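Local atomic coordinates of tyrosinase (Burkholderia thailandensis, PDB entry 5ZRD), a protein that hydroxylates monophenols to catechols and oxidises these to quinones at a pair of copper ions, and works efficiently at acidic pH. Residues S440-A445 against H463-S468. Numbering follows the deposited sequence.
Sequences SFIMKA and HKSILS
Phe441 and Ile466 face each other as a hydrogen-bonded antiparallel pair: Ile466 N meets Phe441 O almost head-on to the carbonyl, at 2.8 Å, and Phe441 N returns a bond to Ile466 O. In Phe441, CG is wedged between the backbone N and C (chi1 66°), which swings the ring over its partner: Ile466 CB sits 4.0 Å from the ring centroid in a CH-pi contact, and Ile466 CD1 reaches Phe441 CE2 at 3.7 Å. Along the same face Met443 CG comes up to that CD1 methyl. Met443 and Lys464 repeat the two-bond pairing, Lys464 N to Met443 O being 2.8 Å. Past the Phe441–Ile466 bridge, where the backbone pairing ends, Ser440 OG takes over, accepting the N-H of Ser468, 2.9 Å from Ser468 N to Ser440 OG and almost straight (175°); the hydroxyl also bonds Gly305 O. On the other face, Asp279 of helix 274-285 grips both Ser465 OG and His463 NE2, while Tyr289 OH meets His463 ND1. The pairing is that of a beta hairpin, strands 441-450 and 456-466, whose exit carries Leu467 into the dicopper pocket, against His277 and the bound oxygen atom, a position consistent with that of the residue covering the active site in some related type-3 copper proteins.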
loop_
_atom_site.group_PDB
_atom_site.type_symbol
_atom_site.label_atom_id
_atom_site.label_comp_id
_atom_site.label_asym_id
_atom_site.label_seq_id
_atom_site.Cartn_x
_atom_site.Cartn_y
_atom_site.Cartn_z
ATOM N N SER A 440 16.797 -8.395 -22.051
ATOM C CA SER A 440 17.357 -9.724 -22.331
ATOM C C SER A 440 18.885 -9.669 -22.288
ATOM O O SER A 440 19.454 -8.567 -22.359
ATOM C CB SER A 440 16.877 -10.230 -23.675
ATOM O OG SER A 440 15.451 -10.305 -23.721
ATOM N N PHE A 441 19.532 -10.836 -22.145
ATOM C CA PHE A 441 21.004 -10.910 -22.101
ATOM C C PHE A 441 21.499 -12.319 -22.436
ATOM O O PHE A 441 20.770 -13.296 -22.376
ATOM C CB PHE A 441 21.578 -10.391 -20.777
ATOM C CG PHE A 441 21.279 -11.171 -19.532
ATOM C CD1 PHE A 441 20.113 -10.961 -18.826
ATOM C CD2 PHE A 441 22.191 -12.070 -19.020
ATOM C CE1 PHE A 441 19.831 -11.685 -17.671
ATOM C CE2 PHE A 441 21.916 -12.794 -17.865
ATOM C CZ PHE A 441 20.743 -12.590 -17.182
ATOM N N ILE A 442 22.760 -12.371 -22.870
ATOM C CA ILE A 442 23.406 -13.598 -23.260
ATOM C C ILE A 442 24.639 -13.793 -22.381
ATOM O O ILE A 442 25.323 -12.831 -22.072
ATOM C CB ILE A 442 23.804 -13.592 -24.738
ATOM C CG1 ILE A 442 22.633 -13.210 -25.652
ATOM C CG2 ILE A 442 24.412 -14.942 -25.097
ATOM C CD1 ILE A 442 23.050 -12.871 -27.066
ATOM N N MET A 443 24.844 -15.045 -21.945
ATOM C CA MET A 443 26.054 -15.482 -21.275
ATOM C C MET A 443 26.808 -16.375 -22.264
ATOM O O MET A 443 26.200 -17.269 -22.838
ATOM C CB MET A 443 25.742 -16.271 -20.002
ATOM C CG MET A 443 25.045 -15.463 -18.975
ATOM S SD MET A 443 24.548 -16.410 -17.510
ATOM C CE MET A 443 26.140 -17.063 -17.012
ATOM N N LYS A 444 28.086 -16.074 -22.503
ATOM C CA LYS A 444 28.962 -16.852 -23.382
ATOM C C LYS A 444 30.131 -17.343 -22.529
ATOM O O LYS A 444 30.710 -16.555 -21.797
ATOM C CB LYS A 444 29.448 -15.991 -24.548
ATOM C CG LYS A 444 28.449 -15.812 -25.679
ATOM C CD LYS A 444 29.023 -15.068 -26.844
ATOM C CE LYS A 444 29.390 -15.977 -27.994
ATOM N NZ LYS A 444 29.904 -15.211 -29.154
ATOM N N ALA A 445 30.405 -18.639 -22.515
ATOM C CA ALA A 445 31.412 -19.170 -21.590
ATOM C C ALA A 445 32.662 -19.568 -22.377
ATOM O O ALA A 445 32.556 -20.100 -23.476
ATOM C CB ALA A 445 30.852 -20.324 -20.796
ATOM N N HIS A 463 26.770 -20.677 -25.471
ATOM C CA HIS A 463 25.950 -19.532 -25.076
ATOM C C HIS A 463 24.701 -19.989 -24.283
ATOM O O HIS A 463 24.281 -21.134 -24.318
ATOM C CB HIS A 463 25.549 -18.717 -26.300
ATOM C CG HIS A 463 24.536 -19.408 -27.160
ATOM N ND1 HIS A 463 24.887 -20.174 -28.251
ATOM C CD2 HIS A 463 23.193 -19.488 -27.064
ATOM C CE1 HIS A 463 23.796 -20.670 -28.810
ATOM N NE2 HIS A 463 22.745 -20.271 -28.097
ATOM N N LYS A 464 24.142 -19.046 -23.547
ATOM C CA LYS A 464 22.859 -19.154 -22.911
ATOM C C LYS A 464 22.156 -17.808 -23.083
ATOM O O LYS A 464 22.677 -16.785 -22.681
ATOM C CB LYS A 464 22.992 -19.481 -21.426
ATOM C CG LYS A 464 21.688 -19.600 -20.630
ATOM C CD LYS A 464 21.998 -19.787 -19.154
ATOM C CE LYS A 464 20.791 -19.811 -18.238
ATOM N NZ LYS A 464 20.204 -21.165 -18.216
ATOM N N SER A 465 20.957 -17.878 -23.652
ATOM C CA SER A 465 20.114 -16.753 -23.929
ATOM C C SER A 465 19.042 -16.628 -22.840
ATOM O O SER A 465 18.219 -17.510 -22.676
ATOM C CB SER A 465 19.485 -16.913 -25.290
ATOM O OG SER A 465 20.426 -16.705 -26.352
ATOM N N ILE A 466 19.035 -15.519 -22.130
ATOM C CA ILE A 466 17.956 -15.196 -21.188
ATOM C C ILE A 466 17.033 -14.163 -21.858
ATOM O O ILE A 466 17.316 -12.937 -21.927
ATOM C CB ILE A 466 18.510 -14.691 -19.842
ATOM C CG1 ILE A 466 19.454 -15.686 -19.155
ATOM C CG2 ILE A 466 17.360 -14.365 -18.898
ATOM C CD1 ILE A 466 20.834 -15.751 -19.745
ATOM N N LEU A 467 15.953 -14.669 -22.412
ATOM C CA LEU A 467 14.905 -13.813 -22.953
ATOM C C LEU A 467 14.147 -13.240 -21.780
ATOM O O LEU A 467 13.585 -14.001 -21.001
ATOM C CB LEU A 467 13.949 -14.644 -23.797
ATOM C CG LEU A 467 12.761 -13.917 -24.402
ATOM C CD1 LEU A 467 13.220 -12.821 -25.351
ATOM C CD2 LEU A 467 11.868 -14.907 -25.136
ATOM N N SER A 468 14.207 -11.935 -21.636
ATOM C CA SER A 468 13.583 -11.335 -20.488
ATOM C C SER A 468 12.671 -10.197 -20.964
ATOM O O SER A 468 12.042 -10.302 -22.020
ATOM C CB SER A 468 14.623 -10.916 -19.493
ATOM O OG SER A 468 14.006 -10.412 -18.311
#